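Local coordinates for cellulose-binding protein (Saccharophagus degradans, PDB 2YHG) that is of uncertain function but may act on glycosyl bonds and bind polysaccharide, this chain holding the nucleoside hydrolase-like and C-terminal domains, at residues G268-S273 against Y379-S384; P145-C150 against N257-V262; A399-P404 against I412-T417. All blocks are in the same frame, centred on the assembly; numbering follows the deposited sequence. Where two conformers were deposited one is given.

Contact 1 (G268-S273 against Y379-S384); sequences GGRFPS and YGEADS. With MG (magnesium ion), chain E.
Arg-270 lays one face of its guanidinium over the CB of Glu-381. The methylene carbon sits off-centre, toward the rim of the group, with CB 3.7 Å from Arg-270 NE. The direct touch is to the aliphatic root of the glutamate; any attraction between the charges acts at longer range. The arginine chain runs out extended and then bends at chi3 (55°), and the two side chains cross at about a right angle. The glutamate chain bends at chi2 (99°) and carries its carboxylate away. Arg-270 NH2 and Glu-381 OE2 stay 5.7 Å apart, too far for a salt bridge. That carboxylate pairs instead with Arg-306.

A water lies at the edge of the guanidinium, in its plane. It accepts from Arg-270 NH1 at 2.9 Å. Its second bond, to the backbone O of Glu-381, is weak. Tyr-379 adds a smaller touch, its OH 4.2 Å from Arg-270 CD. This hydroxyl is buried with no hydrogen-bond partner in the model. Another magnesium ion lies about 3 Å from the nearest atom of the tyrosine side chain.

Behind the glutamate, the turn is fastened by a magnesium ion. Gly-380 O binds it at 2.3 Å and Asp-383 OD1 at 2.2 Å, together with a water and Tyr-385 O. The bond from Ala-382 N to Tyr-379 O also tightens this turn.

The contact joins a loop of the nucleoside hydrolase-like domain to a loop of the C-terminal domain. The first leads into strand 273-276, and its Phe-271 packs on strand 203-207. The second follows strand 372-378 and rests against strands 411-420 and 427-436.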
ATOM      1  N   GLY A 268      -4.178   3.063   2.297  1.00  6.68           N
ATOM      2  CA  GLY A 268      -3.457   2.554   3.450  1.00  7.04           C
ATOM      3  C   GLY A 268      -3.529   3.432   4.684  1.00  6.63           C
ATOM      4  O   GLY A 268      -2.854   3.145   5.684  1.00  7.32           O
ATOM      5  N   GLY A 269      -4.336   4.483   4.636  1.00  6.72           N
ATOM      6  CA  GLY A 269      -4.471   5.414   5.737  1.00  6.97           C
ATOM      7  C   GLY A 269      -3.679   6.687   5.572  1.00  6.60           C
ATOM      8  O   GLY A 269      -2.988   6.920   4.566  1.00  6.91           O
ATOM      9  N   ARG A 270      -3.789   7.531   6.592  1.00  6.92           N
ATOM     10  CA  ARG A 270      -3.188   8.875   6.619  1.00  6.60           C
ATOM     11  C   ARG A 270      -2.372   9.009   7.897  1.00  7.02           C
ATOM     12  O   ARG A 270      -2.858   8.648   8.967  1.00  7.50           O
ATOM     13  CB  ARG A 270      -4.290   9.947   6.573  1.00  7.31           C
ATOM     14  CG  ARG A 270      -3.746  11.328   6.414  1.00  7.45           C
ATOM     15  CD  ARG A 270      -4.842  12.353   6.165  1.00  8.90           C
ATOM     16  NE  ARG A 270      -5.891  12.348   7.211  1.00 10.41           N
ATOM     17  CZ  ARG A 270      -5.756  12.897   8.417  1.00 11.23           C
ATOM     18  NH1 ARG A 270      -4.659  13.548   8.724  1.00 11.57           N
ATOM     19  NH2 ARG A 270      -6.720  12.775   9.310  1.00 14.40           N
ATOM     20  N   PHE A 271      -1.161   9.528   7.764  1.00  7.09           N
ATOM     21  CA  PHE A 271      -0.190   9.547   8.861  1.00  6.86           C
ATOM     22  C   PHE A 271       0.323  10.973   9.034  1.00  7.65           C
ATOM     23  O   PHE A 271       1.290  11.368   8.409  1.00  8.36           O
ATOM     24  CB  PHE A 271       0.942   8.575   8.566  1.00  7.14           C
ATOM     25  CG  PHE A 271       0.416   7.194   8.243  1.00  6.62           C
ATOM     26  CD1 PHE A 271       0.055   6.316   9.252  1.00  7.93           C
ATOM     27  CD2 PHE A 271       0.227   6.776   6.948  1.00  6.88           C
ATOM     28  CE1 PHE A 271      -0.480   5.092   8.977  1.00  7.90           C
ATOM     29  CE2 PHE A 271      -0.301   5.535   6.664  1.00  8.12           C
ATOM     30  CZ  PHE A 271      -0.687   4.715   7.688  1.00  7.91           C
ATOM     31  N   PRO A 272      -0.380  11.788   9.838  1.00  7.82           N
ATOM     32  CA  PRO A 272      -0.102  13.227   9.829  1.00  8.85           C
ATOM     33  C   PRO A 272       1.148  13.621  10.598  1.00  8.65           C
ATOM     34  O   PRO A 272       1.605  14.753  10.449  1.00 10.88           O
ATOM     35  CB  PRO A 272      -1.356  13.819  10.460  1.00 10.40           C
ATOM     36  CG  PRO A 272      -1.890  12.739  11.317  1.00  9.66           C
ATOM     37  CD  PRO A 272      -1.633  11.475  10.548  1.00  9.01           C
ATOM     38  N   SER A 273       1.654  12.753  11.481  1.00  7.84           N
ATOM     39  CA  SER A 273       2.786  13.084  12.326  1.00  7.90           C
ATOM     40  C   SER A 273       3.431  11.842  12.813  1.00  7.58           C
ATOM     41  O   SER A 273       2.833  10.753  12.802  1.00  8.10           O
ATOM     42  CB  SER A 273       2.349  13.925  13.527  1.00  9.77           C
ATOM     43  OG  SER A 273       1.463  13.187  14.344  1.00 11.95           O
ATOM     44  N   TYR A 379      -9.452  17.935  -0.127  1.00  9.01           N
ATOM     45  CA  TYR A 379      -8.931  16.987   0.889  1.00  9.06           C
ATOM     46  C   TYR A 379      -8.178  17.776   1.940  1.00  9.02           C
ATOM     47  O   TYR A 379      -6.952  17.746   2.076  1.00  9.23           O
ATOM     48  CB  TYR A 379      -8.058  15.950   0.185  1.00  9.35           C
ATOM     49  CG  TYR A 379      -7.845  14.665   0.969  1.00  9.31           C
ATOM     50  CD1 TYR A 379      -8.191  14.531   2.308  1.00 10.13           C
ATOM     51  CD2 TYR A 379      -7.305  13.574   0.353  1.00  9.57           C
ATOM     52  CE1 TYR A 379      -8.012  13.347   2.978  1.00  9.78           C
ATOM     53  CE2 TYR A 379      -7.139  12.376   0.999  1.00  9.50           C
ATOM     54  CZ  TYR A 379      -7.478  12.265   2.326  1.00  9.43           C
ATOM     55  OH  TYR A 379      -7.274  11.060   2.955  1.00 10.67           O
ATOM     56  N   GLY A 380      -8.952  18.523   2.729  1.00 10.51           N
ATOM     57  CA  GLY A 380      -8.381  19.472   3.679  1.00 11.29           C
ATOM     58  C   GLY A 380      -7.596  18.848   4.824  1.00 10.06           C
ATOM     59  O   GLY A 380      -6.698  19.453   5.369  1.00 12.13           O
ATOM     60  N   GLU A 381      -7.866  17.588   5.124  1.00 10.20           N
ATOM     61  CA  GLU A 381      -7.105  16.874   6.153  1.00 10.78           C
ATOM     62  C   GLU A 381      -5.641  16.738   5.733  1.00 10.95           C
ATOM     63  O   GLU A 381      -4.776  16.580   6.596  1.00 14.07           O
ATOM     64  CB  GLU A 381      -7.683  15.485   6.393  1.00 12.94           C
ATOM     65  CG  GLU A 381      -9.078  15.475   6.945  1.00 16.00           C
ATOM     66  CD  GLU A 381     -10.113  15.230   5.852  1.00 16.82           C
ATOM     67  OE1 GLU A 381     -10.002  15.804   4.746  1.00 17.06           O
ATOM     68  OE2 GLU A 381     -11.088  14.528   6.141  1.00 17.87           O
ATOM     69  N   ALA A 382      -5.379  16.684   4.433  1.00  9.49           N
ATOM     70  CA  ALA A 382      -4.077  16.341   3.913  1.00  9.09           C
ATOM     71  C   ALA A 382      -3.201  17.558   3.609  1.00  8.87           C
ATOM     72  O   ALA A 382      -1.989  17.421   3.456  1.00 11.04           O
ATOM     73  CB  ALA A 382      -4.228  15.523   2.649  1.00 10.51           C
ATOM     74  N   ASP A 383      -3.789  18.740   3.501  1.00  8.88           N
ATOM     75  CA  ASP A 383      -3.057  19.893   3.008  1.00  8.63           C
ATOM     76  C   ASP A 383      -2.729  20.885   4.124  1.00  9.10           C
ATOM     77  O   ASP A 383      -3.232  20.797   5.246  1.00 10.83           O
ATOM     78  CB  ASP A 383      -3.760  20.541   1.798  1.00  8.79           C
ATOM     79  CG  ASP A 383      -5.122  21.102   2.092  1.00  9.56           C
ATOM     80  OD1 ASP A 383      -5.474  21.360   3.249  1.00 12.49           O
ATOM     81  OD2 ASP A 383      -5.876  21.293   1.107  1.00  9.67           O
ATOM     82  N   SER A 384      -1.837  21.829   3.836  1.00  8.90           N
ATOM     83  CA  SER A 384      -1.374  22.738   4.877  1.00 10.19           C
ATOM     84  C   SER A 384      -2.270  23.942   5.033  1.00 10.76           C
ATOM     85  O   SER A 384      -2.228  24.607   6.068  1.00 12.04           O
ATOM     86  CB  SER A 384       0.051  23.152   4.639  1.00 11.75           C
ATOM     87  OG  SER A 384       0.174  23.929   3.447  1.00 10.66           O
TER
HETATM   88 MG    MG E1937      -5.789  21.611   5.408  1.00 14.38          MG
HETATM   89  O   HOH W   1      -2.307  14.188   7.205  1.00 10.61           O
HETATM   90  O   HOH W   2      -5.596  21.589   7.726  1.00 18.16           O

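Contact 2 (P145-C150 against N257-V262); sequences PVWATC and NDPSVV
Trp-147 sets the CZ2-NE1 rim of its indole against the ring of Pro-259, whose CB and CG lie about 3 Å off the indole plane. The tryptophan lies on strand 146-150, a central strand of the Rossmann-like parallel sheet in the nucleoside hydrolase-like domain. Pro-259 belongs to a type I beta turn, Asp-258 to Val-261, in the long loop between helix 246-249 and strand 273-276. The turn thus meets a side chain that projects from the sheet.

The indole does not stack flat on the proline. Trp-147 CZ2 is 3.7 Å from Pro-259 CB, while Trp-147 NE1 is 3.9 Å from Pro-259 CG. Pro-259 O and Ser-260 N come up to the indole edge, near its plane, with the carbonyl O 3.3 Å from Trp-147 CZ2. This carbonyl accepts a hydrogen bond from His-250 NE2, and the ring of His-250 packs edge-to-face with the indole. One histidine therefore touches both partners of the contact.

Ser-260 extends the surface beside the proline. Its OG is 4.0 Å from Trp-147 CZ2 and touches Pro-145 CG more loosely. Its polar partner is Arg-181 NE, on the adjoining strand 180-185, so the turn is also tied to the sheet by a hydrogen bond.

The turn carries its own brace, an Asx turn. Ser-260 N donates to Asp-258 OD1 at 3.0 Å, meeting the oxygen on its anti side, 34° out of the carboxylate plane.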
ATOM      1  N   PRO A 145      12.128   4.472  -4.831  1.00 10.74           N
ATOM      2  CA  PRO A 145      12.408   3.847  -3.552  1.00  9.46           C
ATOM      3  C   PRO A 145      11.715   2.494  -3.458  1.00  9.05           C
ATOM      4  O   PRO A 145      10.830   2.179  -4.246  1.00 10.29           O
ATOM      5  CB  PRO A 145      11.832   4.847  -2.558  1.00 11.84           C
ATOM      6  CG  PRO A 145      10.862   5.653  -3.300  1.00 15.52           C
ATOM      7  CD  PRO A 145      11.272   5.658  -4.715  1.00 12.00           C
ATOM      8  N   VAL A 146      12.107   1.721  -2.463  1.00  8.91           N
ATOM      9  CA  VAL A 146      11.398   0.502  -2.251  0.50  9.00           C
ATOM     10  C   VAL A 146      10.871   0.375  -0.846  1.00  7.66           C
ATOM     11  O   VAL A 146      11.474   0.792   0.157  1.00  8.25           O
ATOM     12  CB  VAL A 146      12.232  -0.680  -2.670  0.50  9.24           C
ATOM     13  CG1 VAL A 146      13.487  -0.700  -1.882  0.50 10.43           C
ATOM     14  CG2 VAL A 146      11.458  -1.986  -2.575  0.50  9.38           C
ATOM     15  N   TRP A 147       9.620  -0.074  -0.814  1.00  6.98           N
ATOM     16  CA  TRP A 147       8.920  -0.343   0.419  1.00  6.54           C
ATOM     17  C   TRP A 147       9.188  -1.761   0.849  1.00  6.74           C
ATOM     18  O   TRP A 147       9.105  -2.695   0.048  1.00  7.98           O
ATOM     19  CB  TRP A 147       7.425  -0.167   0.258  1.00  8.17           C
ATOM     20  CG  TRP A 147       7.036   1.249   0.113  1.00  8.17           C
ATOM     21  CD1 TRP A 147       7.120   2.019  -1.022  1.00  9.16           C
ATOM     22  CD2 TRP A 147       6.633   2.129   1.159  1.00  7.62           C
ATOM     23  NE1 TRP A 147       6.816   3.315  -0.731  1.00  8.87           N
ATOM     24  CE2 TRP A 147       6.511   3.418   0.594  1.00  8.33           C
ATOM     25  CE3 TRP A 147       6.392   1.967   2.524  1.00  8.11           C
ATOM     26  CZ2 TRP A 147       6.171   4.523   1.363  1.00  8.41           C
ATOM     27  CZ3 TRP A 147       6.028   3.053   3.276  1.00  8.63           C
ATOM     28  CH2 TRP A 147       5.934   4.335   2.686  1.00  9.14           C
ATOM     29  N   ALA A 148       9.467  -1.930   2.137  1.00  6.47           N
ATOM     30  CA  ALA A 148       9.481  -3.247   2.767  1.00  6.54           C
ATOM     31  C   ALA A 148       8.462  -3.226   3.885  1.00  6.30           C
ATOM     32  O   ALA A 148       8.430  -2.284   4.664  1.00  7.36           O
ATOM     33  CB  ALA A 148      10.874  -3.642   3.254  1.00  8.08           C
ATOM     34  N   THR A 149       7.632  -4.255   3.962  1.00  6.32           N
ATOM     35  CA  THR A 149       6.526  -4.249   4.884  1.00  6.31           C
ATOM     36  C   THR A 149       6.660  -5.352   5.919  1.00  6.22           C
ATOM     37  O   THR A 149       7.302  -6.397   5.698  1.00  6.55           O
ATOM     38  CB  THR A 149       5.191  -4.336   4.175  1.00  7.19           C
ATOM     39  OG1 THR A 149       5.030  -5.682   3.726  1.00  7.71           O
ATOM     40  CG2 THR A 149       5.105  -3.343   3.005  1.00  8.23           C
ATOM     41  N   CYS A 150       5.998  -5.140   7.046  1.00  5.94           N
ATOM     42  CA  CYS A 150       5.945  -6.092   8.150  1.00  5.98           C
ATOM     43  C   CYS A 150       4.499  -6.506   8.383  1.00  5.55           C
ATOM     44  O   CYS A 150       3.733  -5.817   9.062  1.00  6.32           O
ATOM     45  CB  CYS A 150       6.524  -5.482   9.435  1.00  6.38           C
ATOM     46  SG  CYS A 150       7.959  -4.448   9.089  1.00  6.60           S
ATOM     47  N   ASN A 257      -2.294   9.078  -4.161  1.00  7.10           N
ATOM     48  CA  ASN A 257      -1.349   9.420  -3.107  1.00  7.01           C
ATOM     49  C   ASN A 257       0.039   8.935  -3.443  1.00  7.45           C
ATOM     50  O   ASN A 257       0.200   7.865  -4.007  1.00  7.94           O
ATOM     51  CB  ASN A 257      -1.776   8.918  -1.712  1.00  7.19           C
ATOM     52  CG  ASN A 257      -1.811   7.410  -1.609  1.00  6.88           C
ATOM     53  OD1 ASN A 257      -2.619   6.749  -2.285  1.00  7.90           O
ATOM     54  ND2 ASN A 257      -0.980   6.850  -0.731  1.00  7.47           N
ATOM     55  N   ASP A 258       1.024   9.749  -3.064  1.00  7.33           N
ATOM     56  CA  ASP A 258       2.412   9.360  -3.059  1.00  8.16           C
ATOM     57  C   ASP A 258       2.708   8.771  -1.682  1.00  7.58           C
ATOM     58  O   ASP A 258       2.675   9.489  -0.698  1.00  7.38           O
ATOM     59  CB  ASP A 258       3.315  10.561  -3.328  1.00  7.94           C
ATOM     60  CG  ASP A 258       4.779  10.188  -3.395  1.00  9.39           C
ATOM     61  OD1 ASP A 258       5.175   9.129  -2.849  1.00  9.19           O
ATOM     62  OD2 ASP A 258       5.534  10.941  -4.049  1.00 11.44           O
ATOM     63  N   PRO A 259       2.933   7.452  -1.601  1.00  7.29           N
ATOM     64  CA  PRO A 259       3.028   6.805  -0.285  1.00  7.40           C
ATOM     65  C   PRO A 259       4.227   7.290   0.520  1.00  6.70           C
ATOM     66  O   PRO A 259       4.244   7.129   1.748  1.00  7.34           O
ATOM     67  CB  PRO A 259       3.150   5.320  -0.633  1.00  7.62           C
ATOM     68  CG  PRO A 259       3.748   5.323  -1.983  1.00  7.99           C
ATOM     69  CD  PRO A 259       3.097   6.483  -2.694  1.00  8.02           C
ATOM     70  N   SER A 260       5.231   7.912  -0.122  1.00  7.21           N
ATOM     71  CA  SER A 260       6.359   8.459   0.609  1.00  7.59           C
ATOM     72  C   SER A 260       5.996   9.796   1.267  1.00  7.79           C
ATOM     73  O   SER A 260       6.768  10.274   2.115  1.00  9.78           O
ATOM     74  CB  SER A 260       7.577   8.653  -0.284  1.00  8.34           C
ATOM     75  OG  SER A 260       8.059   7.405  -0.745  1.00  9.17           O
ATOM     76  N   VAL A 261       4.871  10.391   0.896  1.00  7.27           N
ATOM     77  CA  VAL A 261       4.363  11.609   1.538  1.00  7.24           C
ATOM     78  C   VAL A 261       3.225  11.099   2.418  1.00  6.69           C
ATOM     79  O   VAL A 261       2.069  11.023   2.012  1.00  7.09           O
ATOM     80  CB  VAL A 261       3.901  12.662   0.531  1.00  7.86           C
ATOM     81  CG1 VAL A 261       3.467  13.911   1.291  1.00  8.77           C
ATOM     82  CG2 VAL A 261       5.055  12.954  -0.465  1.00  9.86           C
ATOM     83  N   VAL A 262       3.594  10.680   3.624  1.00  7.05           N
ATOM     84  CA  VAL A 262       2.698   9.832   4.423  1.00  7.09           C
ATOM     85  C   VAL A 262       1.501  10.591   4.958  1.00  6.80           C
ATOM     86  O   VAL A 262       0.516   9.966   5.380  1.00  7.20           O
ATOM     87  CB  VAL A 262       3.477   9.094   5.528  1.00  7.50           C
ATOM     88  CG1 VAL A 262       4.644   8.287   4.895  1.00  8.46           C
ATOM     89  CG2 VAL A 262       3.968  10.054   6.623  1.00  8.37           C
TER

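Contact 3 (A399-P404 against I412-T417); sequences ANVQIP and IHILLT
Ile-412 and Ile-414 project from strand 411-420 toward the segment 399-404 and fit against Val-401, Ile-403 and Pro-404. Two sheets of the C-terminal domain face each other here, as in a beta sandwich. Val-401 and Ile-414 meet tip to tip. The valine presents both methyls: CG1 meets Ile-414 CD1 at 3.9 Å, and CG2 lies 4.1 Å from CG1 of the same isoleucine. The forked end of the valine thus takes the terminal ethyl arm of the isoleucine along both prongs.

Ile-412 is the second bump. Its chain is drawn out at chi2 (169°), which carries CD1 across to the other side. That methyl ends at Pro-404 CD, 3.8 Å away, and is flanked by Ile-403. Both CG2 and CD1 of Ile-403 lie 4.2 Å from Ile-412 CD1, so one methyl fits between the two ends of a branched side chain and the edge of a proline ring. Leu-359 of the facing sheet and Trp-376 of the adjoining strand 372-378 also pack on Ile-414.

All the touching groups are hydrocarbon. The two segments are held by dispersion and by exclusion of water, and their fit depends on complementary shape.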
ATOM      1  N   ALA A 399     -14.603  21.475 -13.404  1.00 11.27           N
ATOM      2  CA  ALA A 399     -14.760  22.166 -12.115  1.00 11.70           C
ATOM      3  C   ALA A 399     -13.840  23.397 -12.034  1.00 10.26           C
ATOM      4  O   ALA A 399     -12.880  23.540 -12.802  1.00 10.57           O
ATOM      5  CB  ALA A 399     -14.507  21.205 -10.934  1.00 13.60           C
ATOM      6  N   ASN A 400     -14.100  24.261 -11.055  1.00  9.50           N
ATOM      7  CA  ASN A 400     -13.274  25.462 -10.860  0.50  8.89           C
ATOM      8  C   ASN A 400     -13.034  25.658  -9.394  1.00  9.46           C
ATOM      9  O   ASN A 400     -13.968  25.730  -8.604  1.00 12.80           O
ATOM     10  CB  ASN A 400     -13.871  26.754 -11.461  0.50  8.67           C
ATOM     11  CG  ASN A 400     -13.776  26.786 -12.930  0.50  6.77           C
ATOM     12  OD1 ASN A 400     -12.760  27.165 -13.505  0.50  8.81           O
ATOM     13  ND2 ASN A 400     -14.818  26.288 -13.587  0.50 10.46           N
ATOM     14  N   VAL A 401     -11.763  25.731  -9.029  1.00  8.88           N
ATOM     15  CA  VAL A 401     -11.332  25.867  -7.650  1.00  9.30           C
ATOM     16  C   VAL A 401     -10.994  27.310  -7.359  1.00  8.91           C
ATOM     17  O   VAL A 401     -10.167  27.915  -8.037  1.00  8.97           O
ATOM     18  CB  VAL A 401     -10.096  24.976  -7.390  1.00  9.58           C
ATOM     19  CG1 VAL A 401      -9.690  25.098  -5.931  1.00 11.54           C
ATOM     20  CG2 VAL A 401     -10.360  23.551  -7.773  1.00 11.44           C
ATOM     21  N   GLN A 402     -11.610  27.870  -6.324  1.00  9.89           N
ATOM     22  CA  GLN A 402     -11.287  29.209  -5.879  1.00 10.15           C
ATOM     23  C   GLN A 402     -10.157  29.140  -4.869  1.00  9.78           C
ATOM     24  O   GLN A 402     -10.353  28.627  -3.765  1.00 12.62           O
ATOM     25  CB  GLN A 402     -12.533  29.848  -5.276  1.00 12.32           C
ATOM     26  CG  GLN A 402     -13.543  30.202  -6.310  1.00 20.71           C
ATOM     27  CD  GLN A 402     -14.659  31.038  -5.749  0.50 15.28           C
ATOM     28  OE1 GLN A 402     -15.576  30.503  -5.149  0.50 33.68           O
ATOM     29  NE2 GLN A 402     -14.502  32.359  -5.783  0.50 41.06           N
ATOM     30  N   ILE A 403      -8.992  29.647  -5.225  1.00  8.76           N
ATOM     31  CA  ILE A 403      -7.845  29.653  -4.322  1.00  8.75           C
ATOM     32  C   ILE A 403      -7.975  30.867  -3.421  1.00  9.41           C
ATOM     33  O   ILE A 403      -7.960  32.003  -3.886  1.00 10.62           O
ATOM     34  CB  ILE A 403      -6.534  29.748  -5.100  1.00  9.03           C
ATOM     35  CG1 ILE A 403      -6.418  28.680  -6.170  1.00 10.16           C
ATOM     36  CG2 ILE A 403      -5.352  29.744  -4.129  1.00 10.25           C
ATOM     37  CD1 ILE A 403      -6.449  27.261  -5.654  1.00 12.23           C
ATOM     38  N   PRO A 404      -8.134  30.673  -2.103  1.00  9.47           N
ATOM     39  CA  PRO A 404      -8.359  31.843  -1.231  1.00 10.93           C
ATOM     40  C   PRO A 404      -7.235  32.848  -1.319  1.00 10.41           C
ATOM     41  O   PRO A 404      -6.065  32.510  -1.409  1.00 10.17           O
ATOM     42  CB  PRO A 404      -8.475  31.215   0.162  1.00 11.62           C
ATOM     43  CG  PRO A 404      -9.050  29.842  -0.133  1.00 12.73           C
ATOM     44  CD  PRO A 404      -8.275  29.405  -1.360  1.00 10.65           C
ATOM     45  N   ILE A 412      -2.981  23.233  -1.249  1.00  7.64           N
ATOM     46  CA  ILE A 412      -4.392  22.877  -1.283  1.00  7.74           C
ATOM     47  C   ILE A 412      -4.491  21.602  -2.114  1.00  7.93           C
ATOM     48  O   ILE A 412      -4.036  21.579  -3.266  1.00  8.51           O
ATOM     49  CB  ILE A 412      -5.231  23.996  -1.903  1.00  8.34           C
ATOM     50  CG1 ILE A 412      -5.274  25.219  -0.978  1.00  9.66           C
ATOM     51  CG2 ILE A 412      -6.638  23.529  -2.241  1.00  9.89           C
ATOM     52  CD1 ILE A 412      -5.856  26.477  -1.592  1.00 12.16           C
ATOM     53  N   HIS A 413      -5.044  20.551  -1.536  1.00  7.31           N
ATOM     54  CA  HIS A 413      -5.194  19.278  -2.227  1.00  7.75           C
ATOM     55  C   HIS A 413      -6.620  19.122  -2.707  1.00  7.38           C
ATOM     56  O   HIS A 413      -7.575  19.118  -1.906  1.00  8.74           O
ATOM     57  CB  HIS A 413      -4.820  18.110  -1.313  1.00  7.60           C
ATOM     58  CG  HIS A 413      -3.373  18.025  -0.989  1.00  7.20           C
ATOM     59  ND1 HIS A 413      -2.778  16.841  -0.611  1.00  7.94           N
ATOM     60  CD2 HIS A 413      -2.418  18.984  -0.932  1.00  7.96           C
ATOM     61  CE1 HIS A 413      -1.510  17.102  -0.328  1.00  7.98           C
ATOM     62  NE2 HIS A 413      -1.263  18.395  -0.505  1.00  8.19           N
ATOM     63  N   ILE A 414      -6.779  18.981  -4.021  1.00  7.32           N
ATOM     64  CA  ILE A 414      -8.060  18.758  -4.659  1.00  7.38           C
ATOM     65  C   ILE A 414      -8.071  17.368  -5.233  1.00  8.35           C
ATOM     66  O   ILE A 414      -7.145  17.001  -5.948  1.00 11.23           O
ATOM     67  CB  ILE A 414      -8.326  19.800  -5.753  1.00  8.20           C
ATOM     68  CG1 ILE A 414      -8.192  21.234  -5.219  1.00  8.89           C
ATOM     69  CG2 ILE A 414      -9.670  19.532  -6.398  1.00  9.58           C
ATOM     70  CD1 ILE A 414      -9.202  21.608  -4.149  1.00  9.70           C
ATOM     71  N   LEU A 415      -9.083  16.572  -4.926  1.00  7.85           N
ATOM     72  CA  LEU A 415      -9.184  15.223  -5.423  1.00  8.04           C
ATOM     73  C   LEU A 415     -10.311  15.036  -6.416  1.00  7.84           C
ATOM     74  O   LEU A 415     -11.474  15.340  -6.116  1.00  9.41           O
ATOM     75  CB  LEU A 415      -9.380  14.257  -4.266  1.00  8.46           C
ATOM     76  CG  LEU A 415      -9.427  12.784  -4.642  1.00  9.45           C
ATOM     77  CD1 LEU A 415      -8.118  12.313  -5.269  1.00 10.36           C
ATOM     78  CD2 LEU A 415      -9.811  11.922  -3.418  1.00 11.10           C
ATOM     79  N   LEU A 416      -9.983  14.496  -7.587  1.00  8.15           N
ATOM     80  CA  LEU A 416     -10.990  13.948  -8.490  1.00  8.84           C
ATOM     81  C   LEU A 416     -11.188  12.482  -8.121  1.00  8.68           C
ATOM     82  O   LEU A 416     -10.240  11.696  -8.131  1.00  8.88           O
ATOM     83  CB  LEU A 416     -10.513  14.004  -9.934  1.00  9.34           C
ATOM     84  CG  LEU A 416     -11.422  13.292 -10.940  1.00  9.74           C
ATOM     85  CD1 LEU A 416     -12.779  13.959 -11.058  1.00 12.67           C
ATOM     86  CD2 LEU A 416     -10.693  13.148 -12.287  1.00 11.47           C
ATOM     87  N   THR A 417     -12.428  12.100  -7.842  1.00  9.19           N
ATOM     88  CA  THR A 417     -12.838  10.717  -7.797  1.00  9.27           C
ATOM     89  C   THR A 417     -13.748  10.453  -8.993  1.00  9.71           C
ATOM     90  O   THR A 417     -14.764  11.121  -9.174  1.00 10.66           O
ATOM     91  CB  THR A 417     -13.583  10.391  -6.480  1.00 10.54           C
ATOM     92  OG1 THR A 417     -12.727  10.646  -5.378  1.00 10.37           O
ATOM     93  CG2 THR A 417     -13.996   8.920  -6.434  1.00 11.82           C
TER

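In the fold
Along the chain the three contacts follow in series: contact 2 closes before contact 1 opens, and contact 1 before contact 3. Contact 2 lies inside the nucleoside hydrolase-like domain, contact 3 inside the C-terminal domain, and contact 1 bridges them. Centres of contacts 1 and 2 are 15 Å apart, those of 1 and 3 are 16 Å apart, and those of 2 and 3 are 25 Å apart. Contact 1 touches both others. Phe-271 N probably bonds to Val-262 O within the loop shared with contact 2. Tyr-379 N and Asp-383 OD2 probably bond to the backbone of His-413 on strand 411-420, linking the domain interface to the sandwich.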